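Local coordinates for protein coatomer subunit delta (Saccharomyces cerevisiae, PDB 5FJZ) that forms part of the COPI vesicle coat, probably serving retrograde Golgi-to-ER transport, and uses its mu-homology domain, the part present here, to bind a Dsl1 WxWxV peptide, at residues His34-Lys39 against Lys111-Glu116; Glu21-Glu26 against Asp265-Gln270; Phe71-Asn76 against Gly105-Arg110. One frame throughout, in Å; residues are numbered along the deposited sequence.

Interaction 1. Residues His34-Lys39 against Lys111-Glu116; sequences HSSELK and KVAPAE
S36 turns its hydroxyl into the position between its own backbone N and carbonyl carbon (chi1 57°), which sets OG beside the methyl of A113, with OG to CB at 3.5 Å. On the opposite face, E37 has CG anti to its backbone N (chi1 175°), and V112 has CG1 anti to its carbonyl carbon. These two side chains cross obliquely, and E37 CG meets V112 CG1 at 4.2 Å. The methyl of A113 is small enough for the serine OG to lie against it, and the hydroxyl gives a proton to a water at 2.7 Å from OG. That water in turn donates to P114 O, 2.8 Å away, so the hydroxyl is linked to the chain just past the end of the opposite strand.

The backbones form an antiparallel pair in the large mixed sheet of the mu-homology domain. S36 with A113 and L38 with K111 are hydrogen-bonded pairs, and E37 with V112 is the non-hydrogen-bonded pair between them. S36 N to A113 O and A113 N to S36 O both measure 3.0 Å. L38 N meets K111 O at 2.8 Å, and K111 N meets L38 O at 2.9 Å.

S36, A113, L38 and K111 share one face. Apolar L38, which reaches I23 and W109, and small A113, which packs on L120, fit its buried part; S36 also touches L120, and the water satisfies its buried OG. The charged E37 fits the partly exposed face it shares with V112, where R110 pairs with its carboxylate in a salt bridge. H34 and S35 together face E26 as a classic beta bulge. There H34 ND1 and S35 OG share a hydrogen bond of 2.8 Å, while H34 NE2 bonds to R110 O of the second subunit.

Interaction 2. Residues Glu21-Glu26 against Asp265-Gln270; sequences EVINAE and DEYLVQ
A25 and Y267 meet where two strands of the mixed mu-homology-domain sheet run parallel, the last strand of the chain lying beside the first. In Y267, chi1 of -152° puts CG anti to the backbone N; the ring then has A25 CB over one face, offset toward the rim and 3.9 Å from the centroid, a CH-pi contact. Alanine suits this place because its side chain is a single methyl that a flat ring can cover closely. I23 O lies in the ring plane at the edge, 3.7 Å from CD2, and I23 CG2 touches Y267 CE2. Y267 OH bonds to L123 O, which gives the buried hydroxyl a partner.

E266 centres an inverse gamma turn, where the chain turns a corner. D265 N donates to I23 O at 3.0 Å, A25 N to E266 O at 3.0 Å, and L268 N to A25 O at 2.9 Å. V22 CG1 packs on D265 CB at 3.5 Å.

On the other face, E26 and L268 lie side by side, pointing the same way. The modelled leucine conformation is doubtful, as is the 3.3 Å approach of L268 CD2 to E26 CG. A glutamate suits position 26 because its extended chain carries the carboxylate to the second subunit, where OE1 forms a salt bridge with R110 NH2 and OE2 is hydrogen-bonded to Q70 NE2.

Interaction 3. Residues Phe71-Asn76 against Gly105-Arg110; sequences FKTHPN and GVLRWR
F71 rests CD1 and CE1 on W109 CB, each at 3.8 Å. The F71 ring and the five-membered ring of W109 are inclined at 50° to each other. L107 CD2 touches F71 CD1, and L107 CD1 lies 4.0 Å from T73 CG2, so that bulky apolar groups fill this side. At the other end H74 has CG anti to its backbone N (chi1 -178°), which sets the ring beside G105 O, with CD2 3.3 Å from that oxygen. G105 thus contributes its carbonyl O to H74, and the same O accepts a hydrogen bond from an aromatic side chain of the bound peptide.

Backbone bonds hold these groups in register. K72 and R108 form a reciprocal antiparallel pair, K72 N to R108 O and R108 N to K72 O both being 2.9 Å. Beyond them H74 N donates to V106 O at 3.1 Å.

Farther out, N76 N donates to H74 ND1 at 2.9 Å and 167°, which fixes the rotation of the imidazole, while P75 CD covers one of its faces. W109 NE1 is held by the carboxylate of E21. The face carrying K72 and R108, with the G105/H74 end, forms part of the Dsl1 peptide site: an aromatic side chain of the peptide stacks on H74, and R108 makes a cation-pi interaction with an aromatic side chain. With K72 NZ and R108 NH1 5.7 Å apart, the site would be expected to favour electron-rich aromatic rings.

How the interactions relate
From the N terminus the chain first lays down 21-26, then turns back into 34-39, and these neighbouring strands pair, as in E37 O with N24 N. It runs on through 71-76, the edge of the sheet, before 105-110 returns to close interaction 3, the shortest loop. The same strand continues directly as 111-116, closing interaction 1 around that loop. Only at the C terminus does 265-270 return to the first strand, so interaction 2 encloses both others and nothing crosses. Together they join strands 72-73, 104-113, 33-46, 15-27 and 257-269 in order across one sheet, linking the peptide-binding end to the strand that ends the chain.

Interaction 1. Residues His34-Lys39 against Lys111-Glu116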
# COMPACT_ATOMS: atom_id res chain seq x y z
N HIS A 34 6.49 23.12 -9.68
CA HIS A 34 6.83 21.91 -10.45
C HIS A 34 5.71 21.12 -11.07
O HIS A 34 5.81 20.75 -12.22
CB HIS A 34 7.65 21.00 -9.49
CG HIS A 34 7.99 19.67 -10.06
ND1 HIS A 34 7.22 18.55 -9.81
CD2 HIS A 34 8.98 19.29 -10.89
CE1 HIS A 34 7.70 17.55 -10.51
NE2 HIS A 34 8.78 17.97 -11.16
N SER A 35 4.57 20.98 -10.36
CA SER A 35 3.51 20.13 -10.80
C SER A 35 2.39 20.23 -9.89
O SER A 35 2.53 20.76 -8.75
CB SER A 35 3.92 18.64 -10.80
OG SER A 35 4.40 18.29 -9.49
N SER A 36 1.23 19.78 -10.36
CA SER A 36 0.05 19.72 -9.61
C SER A 36 -0.90 18.66 -10.20
O SER A 36 -0.85 18.31 -11.37
CB SER A 36 -0.66 21.10 -9.36
OG SER A 36 -0.95 21.75 -10.60
N GLU A 37 -1.80 18.19 -9.36
CA GLU A 37 -2.76 17.20 -9.73
C GLU A 37 -3.95 17.26 -8.82
O GLU A 37 -3.84 17.20 -7.58
CB GLU A 37 -2.15 15.81 -9.72
CG GLU A 37 -3.16 14.67 -9.99
CD GLU A 37 -2.63 13.30 -9.58
OE1 GLU A 37 -2.02 13.13 -8.49
OE2 GLU A 37 -2.81 12.36 -10.39
N LEU A 38 -5.11 17.44 -9.42
CA LEU A 38 -6.37 17.51 -8.74
C LEU A 38 -7.17 16.22 -9.03
O LEU A 38 -7.39 15.89 -10.19
CB LEU A 38 -7.13 18.77 -9.18
CG LEU A 38 -8.56 19.21 -8.77
CD1 LEU A 38 -9.73 18.15 -8.91
CD2 LEU A 38 -8.65 19.88 -7.41
N LYS A 39 -7.75 15.63 -8.00
CA LYS A 39 -8.62 14.45 -8.16
C LYS A 39 -9.90 14.71 -7.58
O LYS A 39 -9.98 15.33 -6.48
CB LYS A 39 -7.96 13.25 -7.49
CG LYS A 39 -6.72 12.79 -8.21
CD LYS A 39 -5.97 11.71 -7.40
CE LYS A 39 -6.24 10.31 -7.88
NZ LYS A 39 -5.07 9.42 -7.56
N LYS A 111 -7.18 16.07 -13.10
CA LYS A 111 -6.51 16.98 -14.02
C LYS A 111 -5.17 17.29 -13.48
O LYS A 111 -4.98 17.37 -12.24
CB LYS A 111 -7.34 18.27 -14.22
CG LYS A 111 -6.62 19.16 -15.17
CD LYS A 111 -7.52 20.17 -15.82
CE LYS A 111 -6.72 21.13 -16.66
NZ LYS A 111 -7.65 22.17 -17.07
N VAL A 112 -4.22 17.42 -14.40
CA VAL A 112 -2.86 17.69 -14.09
C VAL A 112 -2.42 19.04 -14.64
O VAL A 112 -2.90 19.52 -15.68
CB VAL A 112 -1.85 16.61 -14.52
CG1 VAL A 112 -2.20 15.22 -13.99
CG2 VAL A 112 -1.51 16.66 -15.99
N ALA A 113 -1.41 19.59 -14.02
CA ALA A 113 -0.80 20.80 -14.58
C ALA A 113 0.68 20.75 -14.36
O ALA A 113 1.21 20.10 -13.39
CB ALA A 113 -1.47 22.05 -14.01
N PRO A 114 1.46 21.29 -15.32
CA PRO A 114 2.91 21.17 -15.33
C PRO A 114 3.67 22.32 -14.57
O PRO A 114 3.06 23.08 -13.84
CB PRO A 114 3.20 21.18 -16.84
CG PRO A 114 2.24 22.22 -17.31
CD PRO A 114 0.99 21.99 -16.57
N ALA A 115 4.95 22.40 -14.80
CA ALA A 115 5.82 23.38 -14.17
C ALA A 115 5.32 24.80 -14.51
O ALA A 115 4.80 25.03 -15.61
CB ALA A 115 7.20 23.17 -14.60
N GLU A 116 5.34 25.64 -13.52
CA GLU A 116 5.00 27.07 -13.63
C GLU A 116 3.51 27.34 -13.98
O GLU A 116 3.18 28.42 -14.40
CB GLU A 116 5.90 27.73 -14.66
CG GLU A 116 7.35 27.42 -14.48
CD GLU A 116 8.18 28.43 -15.27
OE1 GLU A 116 8.13 28.37 -16.48
OE2 GLU A 116 8.79 29.35 -14.68
O HOH W 1 1.21 22.93 -11.73

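Interaction 2. Residues Glu21-Glu26 against Asp265-Gln270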
# COMPACT_ATOMS: atom_id res chain seq x y z
N GLU A 21 -12.83 17.09 -3.58
CA GLU A 21 -11.61 17.31 -4.38
C GLU A 21 -10.36 17.27 -3.55
O GLU A 21 -10.34 17.70 -2.34
CB GLU A 21 -11.68 18.59 -5.23
CG GLU A 21 -12.79 18.43 -6.24
CD GLU A 21 -13.06 19.61 -7.13
OE1 GLU A 21 -12.75 20.75 -6.69
OE2 GLU A 21 -13.53 19.39 -8.27
N VAL A 22 -9.34 16.63 -4.09
CA VAL A 22 -8.03 16.49 -3.45
C VAL A 22 -6.94 17.02 -4.36
O VAL A 22 -6.93 16.77 -5.53
CB VAL A 22 -7.72 15.00 -3.19
CG1 VAL A 22 -6.33 14.80 -2.62
CG2 VAL A 22 -8.75 14.40 -2.29
N ILE A 23 -6.06 17.86 -3.79
CA ILE A 23 -5.06 18.57 -4.57
C ILE A 23 -3.68 18.15 -4.12
O ILE A 23 -3.37 18.25 -2.93
CB ILE A 23 -5.26 20.11 -4.53
CG1 ILE A 23 -4.20 20.88 -5.37
CG2 ILE A 23 -5.31 20.65 -3.10
CD1 ILE A 23 -4.36 20.66 -6.84
N ASN A 24 -2.87 17.76 -5.08
CA ASN A 24 -1.45 17.59 -4.95
C ASN A 24 -0.74 18.75 -5.69
O ASN A 24 -1.17 19.19 -6.81
CB ASN A 24 -0.92 16.31 -5.62
CG ASN A 24 -1.49 15.01 -5.03
OD1 ASN A 24 -1.89 14.12 -5.76
ND2 ASN A 24 -1.60 14.93 -3.77
N ALA A 25 0.33 19.23 -5.08
CA ALA A 25 1.13 20.28 -5.68
C ALA A 25 2.56 20.19 -5.15
O ALA A 25 2.78 19.92 -3.92
CB ALA A 25 0.50 21.63 -5.39
N GLU A 26 3.55 20.44 -5.98
CA GLU A 26 4.96 20.50 -5.58
C GLU A 26 5.68 21.78 -6.06
O GLU A 26 5.47 22.24 -7.22
CB GLU A 26 5.70 19.27 -6.12
CG GLU A 26 7.21 19.20 -5.76
CD GLU A 26 7.89 17.86 -6.04
OE1 GLU A 26 7.15 16.84 -6.16
OE2 GLU A 26 9.14 17.83 -6.14
N ASP A 265 -3.29 16.73 -0.31
CA ASP A 265 -2.66 15.39 -0.10
C ASP A 265 -1.13 15.59 -0.16
O ASP A 265 -0.53 16.03 0.81
CB ASP A 265 -3.26 14.40 -1.08
CG ASP A 265 -2.68 12.97 -0.89
OD1 ASP A 265 -2.00 12.74 0.11
OD2 ASP A 265 -2.80 12.14 -1.80
N GLU A 266 -0.49 15.37 -1.29
CA GLU A 266 0.95 15.55 -1.40
C GLU A 266 1.26 16.99 -1.85
O GLU A 266 1.26 17.25 -3.01
CB GLU A 266 1.54 14.53 -2.36
CG GLU A 266 1.40 13.08 -1.84
CD GLU A 266 1.98 11.98 -2.78
OE1 GLU A 266 2.43 12.26 -3.92
OE2 GLU A 266 1.90 10.80 -2.40
N TYR A 267 1.40 17.88 -0.88
CA TYR A 267 1.35 19.29 -1.08
C TYR A 267 2.61 19.78 -0.40
O TYR A 267 2.65 19.94 0.84
CB TYR A 267 0.14 19.93 -0.54
CG TYR A 267 -0.31 21.20 -1.26
CD1 TYR A 267 0.36 22.41 -1.02
CD2 TYR A 267 -1.45 21.23 -2.03
CE1 TYR A 267 -0.10 23.59 -1.59
CE2 TYR A 267 -1.91 22.41 -2.61
CZ TYR A 267 -1.20 23.57 -2.43
OH TYR A 267 -1.64 24.77 -3.02
N LEU A 268 3.65 19.97 -1.19
CA LEU A 268 4.95 20.21 -0.62
C LEU A 268 6.00 21.10 -1.35
O LEU A 268 5.93 21.27 -2.51
CB LEU A 268 5.62 18.87 -0.34
CG LEU A 268 6.33 17.94 -1.31
CD1 LEU A 268 5.78 16.54 -1.06
CD2 LEU A 268 6.25 18.26 -2.76
N VAL A 269 6.99 21.52 -0.58
CA VAL A 269 8.16 22.23 -1.09
C VAL A 269 9.39 21.42 -0.86
O VAL A 269 9.69 20.93 0.21
CB VAL A 269 8.15 23.76 -0.85
CG1 VAL A 269 7.10 24.22 0.11
CG2 VAL A 269 9.54 24.37 -0.64
N GLN A 270 10.15 21.31 -1.91
CA GLN A 270 11.22 20.37 -1.97
C GLN A 270 12.47 20.99 -2.60
O GLN A 270 13.58 20.78 -2.14
CB GLN A 270 10.69 19.24 -2.85
CG GLN A 270 11.55 18.06 -3.09
CD GLN A 270 10.78 16.81 -2.78
OE1 GLN A 270 9.82 16.46 -3.45
NE2 GLN A 270 11.15 16.19 -1.69
OXT GLN A 270 12.31 21.59 -3.68

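Interaction 3. Residues Phe71-Asn76 against Gly105-Arg110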
# COMPACT_ATOMS: atom_id res chain seq x y z
N PHE A 71 -13.37 12.74 -17.12
CA PHE A 71 -14.60 12.41 -16.41
C PHE A 71 -14.85 10.91 -16.64
O PHE A 71 -14.74 10.39 -17.75
CB PHE A 71 -15.77 13.24 -16.86
CG PHE A 71 -15.81 14.62 -16.33
CD1 PHE A 71 -16.02 14.85 -14.97
CD2 PHE A 71 -15.61 15.72 -17.17
CE1 PHE A 71 -16.06 16.11 -14.47
CE2 PHE A 71 -15.67 16.99 -16.64
CZ PHE A 71 -15.90 17.19 -15.31
N LYS A 72 -15.09 10.21 -15.56
CA LYS A 72 -15.20 8.73 -15.63
C LYS A 72 -16.36 8.39 -14.76
O LYS A 72 -16.42 8.80 -13.60
CB LYS A 72 -13.91 8.05 -15.17
CG LYS A 72 -13.93 6.53 -15.36
CD LYS A 72 -13.03 5.82 -14.35
CE LYS A 72 -11.53 6.06 -14.64
NZ LYS A 72 -11.00 7.35 -14.07
N THR A 73 -17.36 7.76 -15.35
CA THR A 73 -18.55 7.35 -14.64
C THR A 73 -18.35 5.92 -14.11
O THR A 73 -17.59 5.09 -14.61
CB THR A 73 -19.84 7.33 -15.51
OG1 THR A 73 -19.54 6.61 -16.70
CG2 THR A 73 -20.35 8.74 -15.81
N HIS A 74 -18.97 5.70 -12.99
CA HIS A 74 -18.94 4.36 -12.39
C HIS A 74 -19.48 3.35 -13.39
O HIS A 74 -20.41 3.70 -14.17
CB HIS A 74 -19.77 4.42 -11.11
CG HIS A 74 -19.80 3.13 -10.37
ND1 HIS A 74 -20.57 2.07 -10.77
CD2 HIS A 74 -19.11 2.73 -9.29
CE1 HIS A 74 -20.41 1.07 -9.92
NE2 HIS A 74 -19.52 1.44 -9.03
N PRO A 75 -18.93 2.11 -13.42
CA PRO A 75 -19.49 1.09 -14.34
C PRO A 75 -21.01 0.95 -14.41
O PRO A 75 -21.55 0.77 -15.53
CB PRO A 75 -18.85 -0.20 -13.88
CG PRO A 75 -17.59 0.22 -13.27
CD PRO A 75 -17.77 1.60 -12.70
N ASN A 76 -21.72 1.16 -13.32
CA ASN A 76 -23.18 1.10 -13.28
C ASN A 76 -23.92 2.36 -13.69
O ASN A 76 -25.14 2.37 -13.72
CB ASN A 76 -23.73 0.74 -11.89
CG ASN A 76 -23.20 -0.60 -11.38
OD1 ASN A 76 -22.96 -0.79 -10.17
ND2 ASN A 76 -23.01 -1.52 -12.27
N GLY A 105 -19.76 6.24 -5.09
CA GLY A 105 -18.92 7.02 -6.03
C GLY A 105 -19.48 6.90 -7.43
O GLY A 105 -19.63 5.76 -7.96
N VAL A 106 -19.96 7.99 -8.00
CA VAL A 106 -20.68 7.87 -9.29
C VAL A 106 -19.88 8.47 -10.43
O VAL A 106 -20.11 8.17 -11.59
CB VAL A 106 -22.13 8.39 -9.25
CG1 VAL A 106 -23.03 7.52 -8.33
CG2 VAL A 106 -22.25 9.86 -8.95
N LEU A 107 -19.03 9.41 -10.09
CA LEU A 107 -18.29 10.14 -11.08
C LEU A 107 -16.96 10.56 -10.48
O LEU A 107 -16.90 10.96 -9.29
CB LEU A 107 -19.12 11.38 -11.54
CG LEU A 107 -18.42 12.30 -12.54
CD1 LEU A 107 -18.43 11.63 -13.92
CD2 LEU A 107 -19.21 13.62 -12.62
N ARG A 108 -15.92 10.48 -11.25
CA ARG A 108 -14.57 10.90 -10.86
C ARG A 108 -13.91 11.70 -11.99
O ARG A 108 -14.31 11.62 -13.17
CB ARG A 108 -13.68 9.63 -10.73
CG ARG A 108 -13.90 8.90 -9.45
CD ARG A 108 -13.14 7.59 -9.54
NE ARG A 108 -13.02 6.98 -8.21
CZ ARG A 108 -12.58 5.73 -8.02
NH1 ARG A 108 -12.25 4.95 -9.06
NH2 ARG A 108 -12.49 5.26 -6.78
N TRP A 109 -12.94 12.52 -11.61
CA TRP A 109 -12.22 13.38 -12.50
C TRP A 109 -10.82 13.54 -12.01
O TRP A 109 -10.55 13.35 -10.85
CB TRP A 109 -12.99 14.70 -12.76
CG TRP A 109 -13.33 15.53 -11.58
CD1 TRP A 109 -12.64 16.63 -11.12
CD2 TRP A 109 -14.46 15.37 -10.74
NE1 TRP A 109 -13.31 17.15 -9.97
CE2 TRP A 109 -14.45 16.42 -9.78
CE3 TRP A 109 -15.59 14.54 -10.77
CZ2 TRP A 109 -15.36 16.49 -8.81
CZ3 TRP A 109 -16.49 14.65 -9.80
CH2 TRP A 109 -16.40 15.58 -8.84
N ARG A 110 -9.93 13.93 -12.90
CA ARG A 110 -8.55 14.17 -12.59
C ARG A 110 -7.93 15.11 -13.59
O ARG A 110 -8.07 14.90 -14.80
CB ARG A 110 -7.76 12.86 -12.64
CG ARG A 110 -6.34 12.98 -12.16
CD ARG A 110 -5.70 11.61 -11.90
NE ARG A 110 -5.26 11.03 -13.12
CZ ARG A 110 -4.07 11.23 -13.68
NH1 ARG A 110 -3.12 11.87 -13.05
NH2 ARG A 110 -3.75 10.64 -14.81